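Local coordinates for protein Fdc1 (Candida dubliniensis, PDB 4ZAD) that is a prenylated-FMN-dependent decarboxylase that probably converts ferulic, p-coumaric and cinnamic acids reversibly into their vinyl derivatives, at residues P223-L228 against E242-L247; I234-T239 against E402-C407; S347-L352 against G394-R399. All coordinates share one frame; numbering follows the deposited sequence.

Overall arrangement
Interactions 1 and 2 alternate along the chain: residues 223-228, 234-239 and 242-247 follow one another in the cofactor-binding part of the UbiD fold, and 402-407 answers from the C-terminal part. Their centres lie about 17 Å apart, and Ile234 packs on Tyr243 between them. Interaction 3 belongs wholly to the C-terminal part and falls, in sequence, between the two halves of interaction 2. Its centre is about 13 Å from that of interaction 2. Helix 386-399 leads into the loop carrying Lys405; the backbone oxygens of Phe396 and Leu397 touch Cys403, that of Leu397 also Cys407. The three contacts thus run from helices beside the flavin site, across its phosphate, into the C-terminal domain.

Interaction 1: P223-L228 against E242-L247; sequences PPAAIL and EYIGGL
Ile244 reaches from helix 240-247 against Ala225 and Ala226 at the start of helix 224-230. Its two branches divide the work. Ile244 CG2 lies 3.9 Å from Ala225 CB, while CD1 passes over the backbone of the next residue, 3.4 Å from Ala226 CA, the closest approach of the contact. Ile244 CG1 rests against Ala225 O at 3.9 Å. With CG1 anti to the carbonyl carbon (chi1 -64°) and CG2 anti to the backbone N, both branches are spread along the alanine surface. The small alanine side chains allow a close approach, and the CA atoms of Ala226 and Ile244 are 5.8 Å apart. No hydrogen bond crosses the contact; it is buried apolar packing. Farther out, Val229 touches Tyr243, Ile244 and Leu247, extending the same seam by one helical turn. Leu247 CD1 sits over the centre of the Tyr243 ring, 3.5 Å above its plane, and Tyr243 OH is hydrogen-bonded to Leu106 O. Pro223 is the N-cap residue of the first helix. The Ile244 side chain lies about 4 Å from those of Trp175 and Glu240 and about 10 Å from the manganese ion, so this helix-helix packing flanks the prenylated-FMN site of the UbiD fold.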
# COMPACT_ATOMS: atom_id res chain seq x y z
N PRO A 223 -8.04 20.57 27.06
CA PRO A 223 -9.25 20.01 26.51
C PRO A 223 -8.99 19.35 25.18
O PRO A 223 -8.48 19.99 24.26
CB PRO A 223 -10.12 21.25 26.32
CG PRO A 223 -9.69 22.10 27.41
CD PRO A 223 -8.24 21.98 27.41
N PRO A 224 -9.29 18.05 25.08
CA PRO A 224 -9.03 17.28 23.87
C PRO A 224 -9.47 17.95 22.56
O PRO A 224 -8.82 17.77 21.56
CB PRO A 224 -9.83 15.99 24.12
CG PRO A 224 -9.66 15.78 25.55
CD PRO A 224 -9.77 17.18 26.16
N ALA A 225 -10.57 18.67 22.52
CA ALA A 225 -10.92 19.39 21.29
C ALA A 225 -9.87 20.47 21.02
O ALA A 225 -9.54 20.73 19.87
CB ALA A 225 -12.32 20.00 21.37
N ALA A 226 -9.36 21.09 22.09
CA ALA A 226 -8.33 22.13 21.97
C ALA A 226 -7.02 21.58 21.40
O ALA A 226 -6.37 22.23 20.57
CB ALA A 226 -8.06 22.83 23.35
N ILE A 227 -6.62 20.39 21.84
CA ILE A 227 -5.36 19.83 21.36
C ILE A 227 -5.58 19.32 19.94
O ILE A 227 -4.70 19.39 19.12
CB ILE A 227 -4.76 18.72 22.34
CG1 ILE A 227 -3.23 18.54 22.11
CG2 ILE A 227 -5.48 17.35 22.18
CD1 ILE A 227 -2.39 19.67 22.66
N LEU A 228 -6.76 18.82 19.61
CA LEU A 228 -7.04 18.47 18.20
C LEU A 228 -6.81 19.71 17.26
O LEU A 228 -5.95 19.73 16.35
CB LEU A 228 -8.46 17.90 18.06
CG LEU A 228 -8.81 17.20 16.72
CD1 LEU A 228 -9.78 16.01 16.88
CD2 LEU A 228 -9.36 18.23 15.72
N GLU A 242 -11.72 30.01 19.31
CA GLU A 242 -13.08 30.33 18.86
C GLU A 242 -13.68 29.16 18.04
O GLU A 242 -14.86 28.84 18.15
CB GLU A 242 -13.04 31.62 18.03
CG GLU A 242 -12.41 32.80 18.75
CD GLU A 242 -12.50 34.13 17.98
OE1 GLU A 242 -12.77 34.15 16.73
OE2 GLU A 242 -12.27 35.18 18.65
N TYR A 243 -12.86 28.51 17.20
CA TYR A 243 -13.28 27.30 16.49
C TYR A 243 -13.46 26.19 17.50
O TYR A 243 -14.43 25.45 17.42
CB TYR A 243 -12.23 26.92 15.47
CG TYR A 243 -12.48 25.71 14.58
CD1 TYR A 243 -13.64 25.58 13.81
CD2 TYR A 243 -11.49 24.76 14.41
CE1 TYR A 243 -13.82 24.47 12.96
CE2 TYR A 243 -11.66 23.67 13.55
CZ TYR A 243 -12.80 23.53 12.83
OH TYR A 243 -12.93 22.42 12.02
N ILE A 244 -12.59 26.09 18.49
CA ILE A 244 -12.75 25.01 19.49
C ILE A 244 -14.10 25.14 20.20
O ILE A 244 -14.81 24.16 20.36
CB ILE A 244 -11.58 24.92 20.51
CG1 ILE A 244 -10.25 24.55 19.80
CG2 ILE A 244 -11.91 23.91 21.56
CD1 ILE A 244 -9.05 25.12 20.43
N GLY A 245 -14.45 26.37 20.55
CA GLY A 245 -15.75 26.67 21.14
C GLY A 245 -16.97 26.19 20.32
O GLY A 245 -17.89 25.55 20.84
N GLY A 246 -16.97 26.48 19.03
CA GLY A 246 -18.05 26.05 18.17
C GLY A 246 -18.13 24.53 18.19
O GLY A 246 -19.19 23.95 18.42
N LEU A 247 -16.99 23.90 17.97
CA LEU A 247 -16.92 22.46 17.90
C LEU A 247 -17.54 21.85 19.16
O LEU A 247 -18.22 20.83 19.09
CB LEU A 247 -15.44 22.02 17.71
CG LEU A 247 -14.87 22.25 16.30
CD1 LEU A 247 -13.35 22.27 16.29
CD2 LEU A 247 -15.41 21.18 15.39

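Interaction 2: I234-T239 against E402-C407; sequences IPDGAT and ECYKVC. With 4LU (1-deoxy-5-O-phosphono-1-(3,3,4,5-tetramethyl-9,11-dioxo-2,3,8,9,10,11-hexahydro-7H-quinolino[1,8-fg]pteridin-12-ium-7-y l)-D-ribitol), chain E.
Lys405 and Tyr404, neighbours on the loop after helix 386-399, meet Asp236 of a type II beta turn (Pro235 to Ala238) at the phosphate end of the prenylated-FMN pocket, where the cofactor-binding and C-terminal parts of this UbiD-type enzyme come together. Lys405 can be followed outward. Its CB sits over the centre of the Tyr404 ring, 3.9 Å above the plane. CG stands anti to the backbone N (chi1 163°), and the chain runs extended through the next two torsions, Lys405 CD passing 4.2 Å from Asp236 OD1. Lys405 CE approaches the phosphate, 3.5 Å from O3P of the cofactor. A single bend at chi4 (-62°) then turns NZ onto the same oxygen, giving a hydrogen bond of 2.7 Å from Lys405 NZ to O3P. The manganese ion lies about 5 Å from the Lys405 side chain, which places the contact beside both metal and phosphate. Asp236 OD1 remains 5.5 Å from Lys405 NZ, too far for direct contact. The cofactor is also hydrogen-bonded to Asn174, Ile177, Arg179, Gln196 and His197. Asp236 touches His197 as well, whose helix, 197-207, carries Gln200 against Tyr404; Gln200 NE2 adds a weak hydrogen bond to Asp236 OD2. The carboxylate and the phenol come from opposite directions, with their planes 86° apart. Asp236 OD2 lies at the edge of the Tyr404 ring, in its plane, and accepts from Tyr404 OH with its syn lone pair over 2.6 Å.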
# COMPACT_ATOMS: atom_id res chain seq x y z
N ILE A 234 -5.67 25.91 10.75
CA ILE A 234 -6.69 26.93 10.46
C ILE A 234 -5.99 28.25 10.03
O ILE A 234 -4.75 28.36 10.05
CB ILE A 234 -7.67 27.16 11.62
CG1 ILE A 234 -6.98 27.77 12.86
CG2 ILE A 234 -8.38 25.86 11.99
CD1 ILE A 234 -7.97 28.45 13.75
N PRO A 235 -6.79 29.23 9.62
CA PRO A 235 -6.08 30.25 8.83
C PRO A 235 -5.07 31.12 9.61
O PRO A 235 -5.19 31.29 10.83
CB PRO A 235 -7.24 31.11 8.28
CG PRO A 235 -8.40 30.07 8.12
CD PRO A 235 -8.26 29.29 9.45
N ASP A 236 -4.10 31.67 8.89
CA ASP A 236 -3.27 32.77 9.42
C ASP A 236 -4.17 33.76 10.13
O ASP A 236 -5.27 34.04 9.66
CB ASP A 236 -2.53 33.50 8.29
CG ASP A 236 -1.50 32.63 7.61
OD1 ASP A 236 -1.43 31.43 7.90
OD2 ASP A 236 -0.74 33.10 6.77
N GLY A 237 -3.74 34.26 11.28
CA GLY A 237 -4.53 35.29 11.98
C GLY A 237 -5.71 34.76 12.77
O GLY A 237 -6.35 35.51 13.48
N ALA A 238 -5.99 33.46 12.68
CA ALA A 238 -7.19 32.92 13.31
C ALA A 238 -6.93 32.45 14.76
O ALA A 238 -5.97 31.71 15.00
CB ALA A 238 -7.74 31.80 12.49
N THR A 239 -7.79 32.86 15.69
CA THR A 239 -7.67 32.41 17.06
C THR A 239 -8.35 31.03 17.20
O THR A 239 -9.57 30.95 17.09
CB THR A 239 -8.27 33.42 18.06
OG1 THR A 239 -7.47 34.61 18.08
CG2 THR A 239 -8.37 32.80 19.50
N GLU A 402 -4.47 30.63 0.26
CA GLU A 402 -5.34 29.78 1.07
C GLU A 402 -4.55 28.59 1.63
O GLU A 402 -4.54 28.38 2.85
CB GLU A 402 -6.56 29.25 0.28
CG GLU A 402 -7.68 30.28 0.04
CD GLU A 402 -7.36 31.30 -1.06
OE1 GLU A 402 -6.45 31.09 -1.90
OE2 GLU A 402 -8.04 32.36 -1.06
N CYS A 403 -3.89 27.84 0.73
CA CYS A 403 -3.30 26.54 1.06
C CYS A 403 -1.75 26.47 1.17
O CYS A 403 -1.21 25.43 1.48
CB CYS A 403 -3.74 25.55 0.01
SG CYS A 403 -5.51 25.53 -0.23
N TYR A 404 -1.05 27.57 0.92
CA TYR A 404 0.40 27.57 0.89
C TYR A 404 1.02 26.90 2.10
O TYR A 404 1.94 26.11 1.96
CB TYR A 404 0.96 29.01 0.73
CG TYR A 404 1.07 29.79 2.00
CD1 TYR A 404 -0.03 30.41 2.54
CD2 TYR A 404 2.30 29.91 2.68
CE1 TYR A 404 0.05 31.14 3.72
CE2 TYR A 404 2.39 30.66 3.89
CZ TYR A 404 1.26 31.26 4.40
OH TYR A 404 1.26 32.00 5.57
N LYS A 405 0.50 27.21 3.29
CA LYS A 405 0.92 26.58 4.51
C LYS A 405 0.19 25.24 4.77
O LYS A 405 0.81 24.23 5.21
CB LYS A 405 0.64 27.52 5.68
CG LYS A 405 0.66 26.82 7.03
CD LYS A 405 0.65 27.80 8.20
CE LYS A 405 0.63 27.05 9.54
NZ LYS A 405 -0.60 26.24 9.67
N VAL A 406 -1.13 25.25 4.57
CA VAL A 406 -1.97 24.11 4.95
C VAL A 406 -1.39 22.83 4.37
O VAL A 406 -1.19 21.84 5.11
CB VAL A 406 -3.42 24.26 4.48
CG1 VAL A 406 -4.11 22.92 4.49
CG2 VAL A 406 -4.18 25.34 5.30
N CYS A 407 -1.10 22.86 3.06
CA CYS A 407 -0.61 21.68 2.33
C CYS A 407 0.92 21.56 2.28
O CYS A 407 1.44 20.77 1.51
CB CYS A 407 -1.16 21.67 0.90
SG CYS A 407 -2.97 21.63 0.82
C9 4LU E . 1.52 17.73 15.25
C8 4LU E . 1.19 16.83 16.27
C7 4LU E . 2.18 16.28 17.09
C10 4LU E . 4.24 20.11 14.50
C6 4LU E . 3.60 16.61 16.79
N3 4LU E . 6.65 21.39 14.63
C2 4LU E . 5.62 21.98 14.01
C13 4LU E . 4.63 16.85 18.92
C5 4LU E . 4.70 16.09 17.62
C1 4LU E . 6.18 17.41 16.09
O2 4LU E . 5.81 23.11 13.53
N1 4LU E . 4.42 21.35 13.94
C4 4LU E . 6.53 20.17 15.18
O4 4LU E . 7.58 19.74 15.72
C4A 4LU E . 5.34 19.49 15.13
N5 4LU E . 5.20 17.94 15.42
C3 4LU E . 6.00 16.53 17.14
C12 4LU E . 4.61 14.60 17.92
C5A 4LU E . 3.90 17.54 15.67
C7M 4LU E . 1.87 15.32 18.21
C8M 4LU E . -0.28 16.53 16.46
C9A 4LU E . 2.82 18.22 15.04
N10 4LU E . 3.02 19.51 14.44
C1' 4LU E . 2.20 19.94 13.30
C2' 4LU E . 1.39 21.16 13.75
O2' 4LU E . 0.79 20.87 15.03
C3' 4LU E . 0.32 21.56 12.72
O3' 4LU E . 0.96 21.97 11.49
C4' 4LU E . -0.58 22.71 13.23
O4' 4LU E . -1.31 23.26 12.13
C5' 4LU E . 0.25 23.85 13.85
O5' 4LU E . -0.54 24.95 14.28
P 4LU E . -0.63 26.32 13.48
O2P 4LU E . -1.40 27.13 14.53
O3P 4LU E . -1.39 25.93 12.19
O1P 4LU E . 0.79 26.76 13.21

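Interaction 3: S347-L352 against G394-R399; sequences SQHPVL and GDFLFR
His349 turns the edge of its imidazole onto the face of Phe396, a T-shaped (edge-to-face) pair with ring centroids 4.6 Å apart and planes inclined at 65°. CD2 of the histidine leads. It stands 3.5 Å above the phenyl plane, displaced from the centre toward the rim, and His349 CD2 is equally close, at 3.6 Å, to Phe396 CD1 and CE1. His349 NE2 follows at the margin of the contact, 4.1 Å from Phe396 CD1. Both side chains are extended from their backbones, CG lying anti to N in His349 (chi1 -161°) and likewise in Phe396; the two chains reach out from opposite sides, and their rings bridge a CA separation of 9.2 Å between His349 and Phe396. The opposite edge of the imidazole is engaged in a helix cap: before the turn into helix 352-355, His349 ND1 accepts weak hydrogen bonds from Val351 N and Leu352 N, the latter nearly straight at 175°. One ring can therefore cap a helix start with its nitrogen and pack with its carbon edge, and the cap may help to hold its rotation. Within the C-terminal domain this joins the loop after helix 334-347 to helix 386-399, away from the cofactor site. Leu352 is the third member. Leu352 CD2 lies 4.1 Å above the centre of the imidazole on one face and also reaches Phe396, 3.8 Å from Phe396 CD2, so the methyl touches both aromatic groups. Ile346 of helix 334-347 packs on both Leu352 and Phe396, Leu392 packs on Leu352 from the preceding turn of helix 386-399, and Glu402 and Cys403 touch Phe396 from the loop beyond that helix.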
# COMPACT_ATOMS: atom_id res chain seq x y z
N SER A 347 -13.96 23.18 -0.92
CA SER A 347 -15.31 23.68 -0.65
C SER A 347 -15.64 25.11 -1.04
O SER A 347 -16.73 25.41 -1.46
CB SER A 347 -15.42 23.62 0.84
OG SER A 347 -16.64 24.03 1.32
N GLN A 348 -14.72 26.01 -0.81
CA GLN A 348 -14.95 27.41 -1.06
C GLN A 348 -14.40 27.81 -2.41
O GLN A 348 -14.50 28.97 -2.75
CB GLN A 348 -14.28 28.23 0.04
CG GLN A 348 -14.90 28.03 1.39
CD GLN A 348 -16.31 28.59 1.48
OE1 GLN A 348 -17.27 27.84 1.67
NE2 GLN A 348 -16.44 29.91 1.34
N HIS A 349 -13.80 26.87 -3.15
CA HIS A 349 -13.24 27.13 -4.47
C HIS A 349 -14.31 26.96 -5.51
O HIS A 349 -14.86 25.86 -5.62
CB HIS A 349 -12.11 26.18 -4.81
CG HIS A 349 -11.22 26.67 -5.91
ND1 HIS A 349 -11.51 26.48 -7.24
CD2 HIS A 349 -10.04 27.34 -5.87
CE1 HIS A 349 -10.54 27.00 -7.97
NE2 HIS A 349 -9.64 27.53 -7.17
N PRO A 350 -14.58 28.02 -6.29
CA PRO A 350 -15.74 27.98 -7.21
C PRO A 350 -15.74 26.82 -8.21
O PRO A 350 -16.79 26.38 -8.59
CB PRO A 350 -15.71 29.36 -7.92
CG PRO A 350 -14.36 29.95 -7.64
CD PRO A 350 -13.90 29.33 -6.32
N VAL A 351 -14.57 26.35 -8.61
CA VAL A 351 -14.47 25.22 -9.56
C VAL A 351 -14.32 23.87 -8.84
O VAL A 351 -15.09 22.93 -9.09
CB VAL A 351 -13.25 25.40 -10.49
CG1 VAL A 351 -13.08 24.18 -11.35
CG2 VAL A 351 -13.40 26.67 -11.35
N LEU A 352 -13.32 23.81 -7.97
CA LEU A 352 -12.92 22.60 -7.23
C LEU A 352 -14.03 22.08 -6.30
O LEU A 352 -14.15 20.89 -6.10
CB LEU A 352 -11.58 22.85 -6.47
CG LEU A 352 -10.26 22.38 -7.11
CD1 LEU A 352 -10.40 22.35 -8.58
CD2 LEU A 352 -9.01 23.19 -6.71
N GLY A 394 -2.72 21.93 -8.29
CA GLY A 394 -1.45 22.20 -7.63
C GLY A 394 -1.16 23.67 -7.38
O GLY A 394 -0.51 24.01 -6.39
N ASP A 395 -1.61 24.56 -8.26
CA ASP A 395 -1.41 25.98 -8.02
C ASP A 395 -2.18 26.29 -6.75
O ASP A 395 -1.68 26.99 -5.85
CB ASP A 395 -1.91 26.85 -9.18
CG ASP A 395 -0.86 27.02 -10.28
OD1 ASP A 395 0.33 26.61 -10.08
OD2 ASP A 395 -1.22 27.56 -11.37
N PHE A 396 -3.37 25.73 -6.67
CA PHE A 396 -4.21 26.02 -5.55
C PHE A 396 -3.69 25.48 -4.22
O PHE A 396 -3.66 26.20 -3.25
CB PHE A 396 -5.62 25.52 -5.76
CG PHE A 396 -6.54 25.92 -4.65
CD1 PHE A 396 -6.74 27.27 -4.35
CD2 PHE A 396 -7.20 24.96 -3.88
CE1 PHE A 396 -7.59 27.64 -3.29
CE2 PHE A 396 -8.03 25.32 -2.86
CZ PHE A 396 -8.23 26.66 -2.56
N LEU A 397 -3.32 24.21 -4.20
CA LEU A 397 -2.88 23.55 -3.01
C LEU A 397 -1.43 23.92 -2.63
O LEU A 397 -1.13 24.01 -1.45
CB LEU A 397 -3.03 22.03 -3.17
CG LEU A 397 -4.47 21.52 -3.30
CD1 LEU A 397 -4.49 19.98 -3.33
CD2 LEU A 397 -5.37 21.99 -2.18
N PHE A 398 -0.56 24.14 -3.61
CA PHE A 398 0.84 24.41 -3.29
C PHE A 398 1.18 25.90 -3.19
O PHE A 398 2.13 26.25 -2.47
CB PHE A 398 1.80 23.75 -4.29
CG PHE A 398 1.72 22.24 -4.35
CD1 PHE A 398 1.47 21.48 -3.22
CD2 PHE A 398 1.93 21.59 -5.55
CE1 PHE A 398 1.40 20.10 -3.30
CE2 PHE A 398 1.88 20.21 -5.63
CZ PHE A 398 1.59 19.47 -4.51
N ARG A 399 0.44 26.75 -3.90
CA ARG A 399 0.85 28.14 -4.02
C ARG A 399 -0.16 29.18 -3.58
O ARG A 399 0.21 30.36 -3.40
CB ARG A 399 1.22 28.44 -5.46
CG ARG A 399 2.38 27.64 -6.03
CD ARG A 399 2.89 28.32 -7.32
NE ARG A 399 3.90 27.50 -7.99
CZ ARG A 399 5.07 27.92 -8.50
NH1 ARG A 399 5.47 29.21 -8.47
NH2 ARG A 399 5.86 27.01 -9.08